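Local coordinates for protein putative P450-like enzyme (Streptomyces himastatinicus ATCC 53653, PDB 5Z9J) that probably acts as a heme-dependent cytochrome P450 monooxygenase in microbial secondary metabolism, at residues His15-Gly20 against Leu309-Ala314; Gln154-Met159 against Leu234-His239; Gly162-Glu167 against Phe381-Asp386. One frame throughout, in Å; residues are numbered along the deposited sequence.

Contact 1: His15-Gly20 against Leu309-Ala314. With TAM (tris(hydroxyethyl)aminomethane), chain F.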
loop_
_atom_site.group_PDB
_atom_site.type_symbol
_atom_site.label_atom_id
_atom_site.label_comp_id
_atom_site.label_asym_id
_atom_site.label_seq_id
_atom_site.Cartn_x
_atom_site.Cartn_y
_atom_site.Cartn_z
ATOM N N HIS A 15 10.940 7.403 -11.279
ATOM C CA HIS A 15 9.927 6.553 -11.907
ATOM C C HIS A 15 9.870 6.701 -13.421
ATOM O O HIS A 15 8.873 7.167 -13.970
ATOM C CB HIS A 15 8.559 6.831 -11.356
ATOM C CG HIS A 15 8.444 6.530 -9.892
ATOM N ND1 HIS A 15 7.317 6.817 -9.159
ATOM C CD2 HIS A 15 9.331 5.992 -9.021
ATOM C CE1 HIS A 15 7.500 6.441 -7.905
ATOM N NE2 HIS A 15 8.724 5.957 -7.787
ATOM N N PHE A 16 10.934 6.260 -14.071
ATOM C CA PHE A 16 11.059 6.425 -15.509
ATOM C C PHE A 16 9.906 5.759 -16.279
ATOM O O PHE A 16 9.569 6.194 -17.403
ATOM C CB PHE A 16 12.425 5.865 -15.990
ATOM C CG PHE A 16 12.638 4.407 -15.651
ATOM C CD1 PHE A 16 12.170 3.422 -16.489
ATOM C CD2 PHE A 16 13.276 4.032 -14.470
ATOM C CE1 PHE A 16 12.333 2.105 -16.162
ATOM C CE2 PHE A 16 13.460 2.711 -14.151
ATOM C CZ PHE A 16 12.976 1.754 -14.981
ATOM N N TRP A 17 9.354 4.669 -15.754
ATOM C CA TRP A 17 8.294 3.966 -16.483
ATOM C C TRP A 17 7.025 4.806 -16.645
ATOM O O TRP A 17 6.248 4.595 -17.572
ATOM C CB TRP A 17 7.983 2.631 -15.824
ATOM C CG TRP A 17 7.554 2.748 -14.359
ATOM C CD1 TRP A 17 6.286 2.854 -13.889
ATOM C CD2 TRP A 17 8.414 2.778 -13.204
ATOM N NE1 TRP A 17 6.286 2.945 -12.514
ATOM C CE2 TRP A 17 7.579 2.906 -12.072
ATOM C CE3 TRP A 17 9.804 2.698 -13.019
ATOM C CZ2 TRP A 17 8.096 2.956 -10.767
ATOM C CZ3 TRP A 17 10.315 2.763 -11.706
ATOM C CH2 TRP A 17 9.455 2.891 -10.605
ATOM N N MET A 18 6.789 5.736 -15.706
ATOM C CA MET A 18 5.667 6.667 -15.806
ATOM C C MET A 18 5.800 7.708 -16.925
ATOM O O MET A 18 4.808 8.308 -17.340
ATOM C CB MET A 18 5.470 7.383 -14.452
ATOM C CG MET A 18 5.173 6.385 -13.342
ATOM S SD MET A 18 3.730 5.342 -13.694
ATOM C CE MET A 18 2.481 6.618 -13.902
ATOM N N ARG A 19 7.028 7.929 -17.394
ATOM C CA ARG A 19 7.310 8.834 -18.503
ATOM C C ARG A 19 7.522 8.090 -19.829
ATOM O O ARG A 19 8.099 8.640 -20.766
ATOM C CB ARG A 19 8.519 9.712 -18.158
ATOM C CG ARG A 19 8.274 10.593 -16.906
ATOM C CD ARG A 19 9.494 11.418 -16.467
ATOM N NE ARG A 19 9.182 12.277 -15.313
ATOM C CZ ARG A 19 9.274 11.962 -14.015
ATOM N NH1 ARG A 19 9.654 10.755 -13.598
ATOM N NH2 ARG A 19 8.953 12.881 -13.117
ATOM N N GLY A 20 7.097 6.829 -19.885
ATOM C CA GLY A 20 7.138 6.065 -21.116
ATOM C C GLY A 20 8.524 5.620 -21.563
ATOM O O GLY A 20 8.756 5.449 -22.770
ATOM N N LEU A 309 15.542 -4.367 -4.996
ATOM C CA LEU A 309 14.313 -3.633 -5.216
ATOM C C LEU A 309 13.615 -4.169 -6.438
ATOM O O LEU A 309 14.108 -4.047 -7.556
ATOM C CB LEU A 309 14.586 -2.150 -5.397
ATOM C CG LEU A 309 15.238 -1.558 -4.141
ATOM C CD1 LEU A 309 15.357 -0.040 -4.222
ATOM C CD2 LEU A 309 14.541 -2.016 -2.863
ATOM N N VAL A 310 12.458 -4.773 -6.190
ATOM C CA VAL A 310 11.600 -5.324 -7.209
ATOM C C VAL A 310 10.610 -4.231 -7.665
ATOM O O VAL A 310 9.690 -3.857 -6.889
ATOM C CB VAL A 310 10.845 -6.542 -6.685
ATOM C CG1 VAL A 310 9.858 -7.049 -7.711
ATOM C CG2 VAL A 310 11.803 -7.619 -6.206
ATOM N N TRP A 311 10.823 -3.669 -8.872
ATOM C CA TRP A 311 9.972 -2.541 -9.305
ATOM C C TRP A 311 8.703 -3.031 -10.023
ATOM O O TRP A 311 8.644 -3.167 -11.250
ATOM C CB TRP A 311 10.768 -1.541 -10.134
ATOM C CG TRP A 311 11.847 -0.907 -9.313
ATOM C CD1 TRP A 311 13.194 -1.202 -9.331
ATOM C CD2 TRP A 311 11.676 0.127 -8.316
ATOM N NE1 TRP A 311 13.861 -0.417 -8.393
ATOM C CE2 TRP A 311 12.958 0.406 -7.773
ATOM C CE3 TRP A 311 10.572 0.840 -7.841
ATOM C CZ2 TRP A 311 13.151 1.374 -6.768
ATOM C CZ3 TRP A 311 10.767 1.793 -6.841
ATOM C CH2 TRP A 311 12.047 2.044 -6.319
ATOM N N THR A 312 7.704 -3.354 -9.205
ATOM C CA THR A 312 6.415 -3.780 -9.642
ATOM C C THR A 312 5.823 -2.681 -10.518
ATOM O O THR A 312 5.160 -2.995 -11.533
ATOM C CB THR A 312 5.501 -4.065 -8.421
ATOM O OG1 THR A 312 5.536 -2.918 -7.580
ATOM C CG2 THR A 312 6.003 -5.275 -7.657
ATOM N N GLY A 313 6.078 -1.399 -10.213
ATOM C CA GLY A 313 5.560 -0.350 -11.096
ATOM C C GLY A 313 6.146 -0.478 -12.517
ATOM O O GLY A 313 5.460 -0.325 -13.525
ATOM N N ALA A 314 7.434 -0.737 -12.595
ATOM C CA ALA A 314 8.080 -0.884 -13.910
ATOM C C ALA A 314 7.663 -2.202 -14.593
ATOM O O ALA A 314 7.415 -2.235 -15.809
ATOM C CB ALA A 314 9.589 -0.795 -13.743
HETATM C C TAM F . 16.182 3.953 -9.128
HETATM C C1 TAM F . 17.092 3.781 -10.411
HETATM C C2 TAM F . 15.560 5.358 -9.044
HETATM C C3 TAM F . 15.066 2.870 -9.132
HETATM C C4 TAM F . 16.730 4.776 -11.518
HETATM C C5 TAM F . 14.720 5.433 -7.778
HETATM C C6 TAM F . 14.269 2.771 -10.454
HETATM N N TAM F . 16.976 3.735 -7.922
HETATM O O4 TAM F . 17.536 5.935 -11.422
HETATM O O5 TAM F . 15.394 4.652 -6.774
HETATM O O6 TAM F . 13.474 3.929 -10.599
#

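Contact 2: Gln154-Met159 against Leu234-His239. With HEM (protoporphyrin IX containing Fe), chain E.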
loop_
_atom_site.group_PDB
_atom_site.type_symbol
_atom_site.label_atom_id
_atom_site.label_comp_id
_atom_site.label_asym_id
_atom_site.label_seq_id
_atom_site.Cartn_x
_atom_site.Cartn_y
_atom_site.Cartn_z
ATOM N N GLN A 154 -1.420 11.105 12.774
ATOM C CA GLN A 154 -0.168 11.592 13.336
ATOM C C GLN A 154 0.959 10.596 13.117
ATOM O O GLN A 154 2.022 10.945 12.600
ATOM C CB GLN A 154 -0.335 11.846 14.841
ATOM C CG GLN A 154 0.876 12.467 15.511
ATOM C CD GLN A 154 0.647 12.806 16.979
ATOM O OE1 GLN A 154 -0.481 12.750 17.484
ATOM N NE2 GLN A 154 1.724 13.167 17.669
ATOM N N TRP A 155 0.699 9.347 13.488
ATOM C CA TRP A 155 1.673 8.281 13.335
ATOM C C TRP A 155 2.019 8.047 11.869
ATOM O O TRP A 155 3.155 7.714 11.544
ATOM C CB TRP A 155 1.144 6.972 13.930
ATOM C CG TRP A 155 0.988 6.943 15.425
ATOM C CD1 TRP A 155 1.425 7.867 16.323
ATOM C CD2 TRP A 155 0.359 5.905 16.186
ATOM N NE1 TRP A 155 1.094 7.474 17.607
ATOM C CE2 TRP A 155 0.440 6.272 17.543
ATOM C CE3 TRP A 155 -0.273 4.703 15.844
ATOM C CZ2 TRP A 155 -0.079 5.476 18.559
ATOM C CZ3 TRP A 155 -0.791 3.913 16.857
ATOM C CH2 TRP A 155 -0.693 4.306 18.196
ATOM N N MET A 156 1.069 8.321 10.981
ATOM C CA MET A 156 1.231 7.986 9.582
ATOM C C MET A 156 2.034 9.035 8.831
ATOM O O MET A 156 2.554 8.754 7.754
ATOM C CB MET A 156 -0.156 7.822 8.936
ATOM C CG MET A 156 -0.205 7.536 7.418
ATOM S SD MET A 156 0.295 5.828 7.040
ATOM C CE MET A 156 -0.796 4.948 8.153
ATOM N N ASP A 157 2.257 10.190 9.447
ATOM C CA ASP A 157 3.132 11.175 8.827
ATOM C C ASP A 157 4.562 11.003 9.290
ATOM O O ASP A 157 5.491 11.319 8.546
ATOM C CB ASP A 157 2.661 12.583 9.141
ATOM C CG ASP A 157 1.383 12.897 8.473
ATOM O OD1 ASP A 157 0.789 11.975 7.878
ATOM O OD2 ASP A 157 0.972 14.052 8.552
ATOM N N LYS A 158 4.726 10.473 10.497
ATOM C CA LYS A 158 6.031 10.092 11.001
ATOM C C LYS A 158 6.595 8.923 10.195
ATOM O O LYS A 158 7.793 8.856 9.914
ATOM C CB LYS A 158 5.955 9.742 12.484
ATOM C CG LYS A 158 5.740 10.955 13.388
ATOM C CD LYS A 158 5.648 10.544 14.849
ATOM C CE LYS A 158 5.486 11.740 15.770
ATOM N NZ LYS A 158 5.442 11.342 17.230
ATOM N N MET A 159 5.720 7.988 9.851
ATOM C CA MET A 159 6.125 6.841 9.069
ATOM C C MET A 159 6.276 7.219 7.588
ATOM O O MET A 159 7.104 6.648 6.885
ATOM C CB MET A 159 5.123 5.699 9.265
ATOM C CG MET A 159 5.202 5.090 10.662
ATOM S SD MET A 159 3.999 3.797 11.042
ATOM C CE MET A 159 2.449 4.693 11.080
ATOM N N LEU A 234 -1.539 -3.270 9.254
ATOM C CA LEU A 234 -2.807 -3.054 8.573
ATOM C C LEU A 234 -3.002 -1.562 8.253
ATOM O O LEU A 234 -3.270 -1.197 7.097
ATOM C CB LEU A 234 -3.974 -3.598 9.410
ATOM C CG LEU A 234 -3.842 -5.127 9.443
ATOM C CD1 LEU A 234 -4.804 -5.774 10.348
ATOM C CD2 LEU A 234 -3.986 -5.695 7.992
ATOM N N LEU A 235 -2.773 -0.707 9.243
ATOM C CA LEU A 235 -2.875 0.751 9.039
ATOM C C LEU A 235 -1.960 1.226 7.938
ATOM O O LEU A 235 -2.424 1.902 6.987
ATOM C CB LEU A 235 -2.501 1.498 10.285
ATOM C CG LEU A 235 -3.603 1.322 11.338
ATOM C CD1 LEU A 235 -3.056 1.886 12.612
ATOM C CD2 LEU A 235 -4.874 2.074 10.898
ATOM N N VAL A 236 -0.678 0.907 8.070
ATOM C CA VAL A 236 0.291 1.475 7.128
ATOM C C VAL A 236 0.042 0.926 5.769
ATOM O O VAL A 236 0.176 1.675 4.796
ATOM C CB VAL A 236 1.753 1.199 7.523
ATOM C CG1 VAL A 236 2.744 1.430 6.337
ATOM C CG2 VAL A 236 2.130 2.025 8.699
ATOM N N ASN A 237 -0.302 -0.359 5.682
ATOM C CA ASN A 237 -0.452 -0.951 4.337
ATOM C C ASN A 237 -1.736 -0.647 3.611
ATOM O O ASN A 237 -1.825 -0.792 2.366
ATOM C CB ASN A 237 -0.234 -2.470 4.376
ATOM C CG ASN A 237 1.263 -2.832 4.317
ATOM O OD1 ASN A 237 2.131 -2.022 4.677
ATOM N ND2 ASN A 237 1.566 -4.037 3.839
ATOM N N GLY A 238 -2.743 -0.311 4.402
ATOM C CA GLY A 238 -4.073 -0.110 3.901
ATOM C C GLY A 238 -4.550 1.319 3.796
ATOM O O GLY A 238 -5.654 1.523 3.326
ATOM N N HIS A 239 -3.762 2.291 4.237
ATOM C CA HIS A 239 -4.240 3.666 4.252
ATOM C C HIS A 239 -3.944 4.429 2.956
ATOM O O HIS A 239 -4.799 4.568 2.103
ATOM C CB HIS A 239 -3.615 4.403 5.429
ATOM C CG HIS A 239 -4.061 5.824 5.562
ATOM N ND1 HIS A 239 -3.370 6.752 6.310
ATOM C CD2 HIS A 239 -5.126 6.478 5.039
ATOM C CE1 HIS A 239 -3.986 7.916 6.238
ATOM N NE2 HIS A 239 -5.052 7.776 5.471
HETATM C CHA HEM E . 0.597 -6.775 1.027
HETATM C CHB HEM E . -0.386 -3.362 -2.198
HETATM C CHC HEM E . -4.346 -2.246 0.344
HETATM C CHD HEM E . -2.855 -4.942 3.998
HETATM C C1A HEM E . 0.716 -6.001 -0.106
HETATM C C2A HEM E . 1.729 -6.085 -1.160
HETATM C C3A HEM E . 1.445 -5.147 -2.068
HETATM C C4A HEM E . 0.248 -4.427 -1.605
HETATM C CMA HEM E . 2.243 -4.855 -3.345
HETATM C CAA HEM E . 2.907 -7.079 -1.232
HETATM C CBA HEM E . 4.058 -6.649 -0.314
HETATM C CGA HEM E . 5.340 -7.447 -0.588
HETATM O O1A HEM E . 6.420 -7.118 -0.038
HETATM O O2A HEM E . 5.325 -8.445 -1.330
HETATM C C1B HEM E . -1.579 -2.813 -1.821
HETATM C C2B HEM E . -2.349 -1.902 -2.624
HETATM C C3B HEM E . -3.446 -1.594 -1.923
HETATM C C4B HEM E . -3.376 -2.291 -0.647
HETATM C CMB HEM E . -1.896 -1.445 -4.022
HETATM C CAB HEM E . -4.616 -0.669 -2.276
HETATM C CBB HEM E . -4.736 -0.043 -3.447
HETATM C C1C HEM E . -4.328 -2.895 1.564
HETATM C C2C HEM E . -5.363 -2.820 2.625
HETATM C C3C HEM E . -4.930 -3.578 3.622
HETATM C C4C HEM E . -3.645 -4.106 3.240
HETATM C CMC HEM E . -6.678 -2.029 2.489
HETATM C CAC HEM E . -5.518 -3.908 5.015
HETATM C CBC HEM E . -6.698 -3.488 5.446
HETATM C C1D HEM E . -1.782 -5.638 3.547
HETATM C C2D HEM E . -1.007 -6.529 4.358
HETATM C C3D HEM E . 0.042 -7.108 3.425
HETATM C C4D HEM E . -0.180 -6.510 2.140
HETATM C CMD HEM E . -1.186 -6.846 5.863
HETATM C CAD HEM E . 1.160 -8.076 3.825
HETATM C CBD HEM E . 0.735 -9.512 3.606
HETATM C CGD HEM E . 1.947 -10.401 3.818
HETATM O O1D HEM E . 3.096 -9.901 3.868
HETATM O O2D HEM E . 1.765 -11.642 3.912
HETATM N NA HEM E . -0.144 -4.991 -0.435
HETATM N NB HEM E . -2.225 -3.018 -0.607
HETATM N NC HEM E . -3.323 -3.666 2.018
HETATM N ND HEM E . -1.294 -5.665 2.226
HETATM FE FE HEM E . -1.825 -4.460 0.787
#

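Contact 3: Gly162-Glu167 against Phe381-Asp386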
loop_
_atom_site.group_PDB
_atom_site.type_symbol
_atom_site.label_atom_id
_atom_site.label_comp_id
_atom_site.label_asym_id
_atom_site.label_seq_id
_atom_site.Cartn_x
_atom_site.Cartn_y
_atom_site.Cartn_z
ATOM N N GLY A 162 9.702 9.029 7.634
ATOM C CA GLY A 162 10.809 8.095 7.681
ATOM C C GLY A 162 10.932 7.377 6.350
ATOM O O GLY A 162 12.032 7.035 5.911
ATOM N N SER A 163 9.794 7.154 5.699
ATOM C CA SER A 163 9.778 6.510 4.390
ATOM C C SER A 163 10.506 7.366 3.358
ATOM O O SER A 163 11.259 6.852 2.529
ATOM C CB SER A 163 8.339 6.271 3.938
ATOM O OG SER A 163 7.599 5.608 4.942
ATOM N N GLU A 164 10.291 8.679 3.431
ATOM C CA GLU A 164 10.913 9.624 2.508
ATOM C C GLU A 164 12.418 9.691 2.718
ATOM O O GLU A 164 12.917 9.442 3.815
ATOM C CB GLU A 164 10.284 11.017 2.648
ATOM C CG GLU A 164 8.844 11.076 2.152
ATOM C CD GLU A 164 8.052 12.252 2.697
ATOM O OE1 GLU A 164 8.127 12.527 3.911
ATOM O OE2 GLU A 164 7.342 12.902 1.900
ATOM N N LYS A 165 13.127 10.054 1.657
ATOM C CA LYS A 165 14.583 10.053 1.650
ATOM C C LYS A 165 15.103 8.678 2.089
ATOM O O LYS A 165 16.091 8.577 2.810
ATOM C CB LYS A 165 15.136 11.163 2.552
ATOM N N PHE A 166 14.451 7.624 1.607
ATOM C CA PHE A 166 14.945 6.270 1.779
ATOM C C PHE A 166 15.906 5.978 0.625
ATOM O O PHE A 166 16.751 5.076 0.705
ATOM C CB PHE A 166 13.790 5.264 1.798
ATOM N N GLU A 167 15.756 6.763 -0.447
ATOM C CA GLU A 167 16.511 6.589 -1.694
ATOM C C GLU A 167 17.774 7.440 -1.719
ATOM O O GLU A 167 18.469 7.515 -2.733
ATOM C CB GLU A 167 15.635 6.924 -2.913
ATOM C CG GLU A 167 15.468 8.421 -3.226
ATOM C CD GLU A 167 14.115 8.984 -2.804
ATOM O OE1 GLU A 167 13.596 8.580 -1.745
ATOM O OE2 GLU A 167 13.571 9.837 -3.535
ATOM N N PHE A 381 2.488 14.490 -6.590
ATOM C CA PHE A 381 2.693 13.083 -6.348
ATOM C C PHE A 381 3.413 12.839 -5.050
ATOM O O PHE A 381 4.204 13.680 -4.576
ATOM C CB PHE A 381 3.422 12.471 -7.552
ATOM C CG PHE A 381 2.546 12.435 -8.747
ATOM C CD1 PHE A 381 2.329 13.585 -9.481
ATOM C CD2 PHE A 381 1.782 11.321 -9.014
ATOM C CE1 PHE A 381 1.445 13.591 -10.538
ATOM C CE2 PHE A 381 0.883 11.321 -10.074
ATOM C CZ PHE A 381 0.716 12.455 -10.821
ATOM N N LEU A 382 3.120 11.697 -4.456
ATOM C CA LEU A 382 3.672 11.355 -3.150
ATOM C C LEU A 382 5.202 11.231 -3.233
ATOM O O LEU A 382 5.763 10.636 -4.171
ATOM C CB LEU A 382 3.031 10.085 -2.616
ATOM C CG LEU A 382 3.415 9.688 -1.192
ATOM C CD1 LEU A 382 2.855 10.729 -0.256
ATOM C CD2 LEU A 382 2.827 8.328 -0.846
ATOM N N GLN A 383 5.861 11.902 -2.292
ATOM C CA GLN A 383 7.316 12.048 -2.269
ATOM C C GLN A 383 8.005 10.815 -1.685
ATOM O O GLN A 383 8.908 10.921 -0.871
ATOM C CB GLN A 383 7.656 13.267 -1.404
ATOM C CG GLN A 383 7.025 14.539 -1.931
ATOM C CD GLN A 383 7.551 14.893 -3.292
ATOM O OE1 GLN A 383 8.682 15.357 -3.422
ATOM N NE2 GLN A 383 6.762 14.611 -4.326
ATOM N N VAL A 384 7.610 9.642 -2.153
ATOM C CA VAL A 384 8.136 8.412 -1.615
ATOM C C VAL A 384 8.472 7.480 -2.762
ATOM O O VAL A 384 7.599 7.198 -3.574
ATOM C CB VAL A 384 7.114 7.753 -0.701
ATOM C CG1 VAL A 384 7.645 6.445 -0.211
ATOM C CG2 VAL A 384 6.780 8.681 0.482
ATOM N N VAL A 385 9.693 6.959 -2.786
ATOM C CA VAL A 385 10.191 6.309 -3.988
ATOM C C VAL A 385 9.459 4.986 -4.282
ATOM O O VAL A 385 9.365 4.590 -5.457
ATOM C CB VAL A 385 11.728 6.096 -3.924
ATOM C CG1 VAL A 385 12.111 5.025 -2.892
ATOM C CG2 VAL A 385 12.270 5.752 -5.308
ATOM N N ASP A 386 8.927 4.287 -3.266
ATOM C CA ASP A 386 8.301 2.995 -3.576
ATOM C C ASP A 386 6.804 3.114 -3.838
ATOM O O ASP A 386 6.086 2.141 -3.918
ATOM C CB ASP A 386 8.630 1.930 -2.501
ATOM C CG ASP A 386 8.234 2.341 -1.088
ATOM O OD1 ASP A 386 8.068 3.553 -0.825
ATOM O OD2 ASP A 386 8.155 1.446 -0.219
#

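Contact 1: His15-Gly20 against Leu309-Ala314
Trp311, whose indole leans on that of Trp17, is fixed by a bond outside the pair: its NE1 is hydrogen-bonded to Asn37 OD1 on strand 35-38. No hydrogen bond links His15-Gly20 to Leu309-Ala314; the union is made by rings and backbone. The two six-membered rings meet obliquely, planes at 41°, with Trp17 CH2 3.6 Å from Trp311 CE3. Trp17 turns one face to the start of helix 312-315. Ala314 N lies over the centre of that ring, 3.6 Å above its plane, and Gly313 C sits nearer the rim, while Trp17 CD1 comes to 3.3 Å from Gly313 O. Gly313 suits this fit, since a CB on it would run into Trp17 NE1. Alongside, Ala314 CB is 3.6 Å from Trp17 CE3. The opposite face of the indole carries His15 CA, and Phe16 CE2 lies at its edge. A chi1 of 58° sets Trp17 CG between the backbone N and the carbonyl carbon. C3 of the bound tris(hydroxyethyl)aminomethane lies over one face of the Trp311 indole, toward the rim and 3.4 Å from CZ2, while the ligand O6 is 3.5 Å from Trp17 CZ3 at the indole edge. Trp311, the N-cap residue and centre of an inverse gamma turn, stands where strand 307-310 of the P450 beta sheet passes into helix 312-315, and with Phe16 and Trp17 it lines the tris(hydroxyethyl)aminomethane pocket.

Contact 2: Gln154-Met159 against Leu234-His239
The imidazole of His239 meets Met156 at its edge, with Met156 CE in the ring plane and CG close to that plane as well. Met156 CG stands 3.4 Å from His239 ND1, and CE of the same methionine is 3.6 Å from that nitrogen. The sulfur joins them from the edge too: SD is 4.9 Å from the ring centroid and 76° off the ring normal. His239 ND1 is thus buried against aliphatic carbon with no polar partner in the model, whereas NE2 makes a weak hydrogen bond to Ala131 O. Met156 reaches this position with CG anti to the backbone N (chi1 177°); its chain then bends twice, and CE comes to 3.6 Å from Leu235 O and 3.8 Å from Val236 CA. One turn further on, Met159 SD touches Val236 CG2 at 3.5 Å, and CE of that methionine rests on the same methyl. On its other side the second segment faces the heme: Gly238 CA lies 3.3 Å from HEM C2C, and a side chain there would collide with the porphyrin. The axes of the short segments 154-159 and 234-238 pass 10.9 Å apart at a signed angle of -66°. The methionines pack on the side of helix 224-238 turned from the heme; helix 132-142 adjoins at Leu235 and His239, and helix 172-202 at Trp155 and Met159.

Contact 3: Gly162-Glu167 against Phe381-Asp386
This is a partly buried van der Waals contact between the end of helix 147-163 with the turn that follows it, Gly162-Glu167, and Phe381-Asp386, in the loop between strands 380-381 and 392-396. No hydrogen bond crosses it. The sounder half is Glu167 against Val385, whose side chains slide past each other in opposite directions. Glu167 CB is 4.0 Å from Val385 CG1, and Glu167 OE1 lies 3.8 Å from Val385 CB. CG of Glu167 sits between the backbone N and the carbonyl carbon (chi1 80°), and the chain bends at chi2; the carboxylate is held from outside, OE2 being hydrogen-bonded to His12 NE2. An alanine in place of Glu167 would probably leave His12 NE2 without its carboxylate mate and open a gap beside Val385 CB. At the other end Glu164 CG lies 3.6 Å from Val384 CG2, the side chains crossing at about a right angle, but Glu164 is poorly ordered and its exact approach is doubtful. Ser163 CB adds a looser touch on Val384 CG1. Within the loop, Gln383 NE2 gives a hydrogen bond of 2.7 Å to Phe381 O, the donor tilted 31° from the carbonyl plane; Gln383 also centres an inverse gamma turn. With no polar bond across it, the contact leaves the Glu167 carboxylate to His12 and the Gln383 amide to Phe381 O.

Contacts 1 and 3 touch directly: His15 NE2 is 2.8 Å from Val385 O, a probable hydrogen bond, and Trp311 CZ3 packs at 3.4 Å on the same oxygen. Their centres are about 14 Å apart, and both line the tris(hydroxyethyl)aminomethane pocket, the Val385 side chain coming within about 3 Å of that molecule. Contact 2 belongs to the heme side. It shares helix 147-163 with contact 3, centres again about 14 Å apart, but stands off from contact 1, with nearest atoms about 12 Å apart. Contact 3 has Val385 in the ligand pocket and Ser163 about 9 Å from the heme-binding Asn237, side chain to side chain.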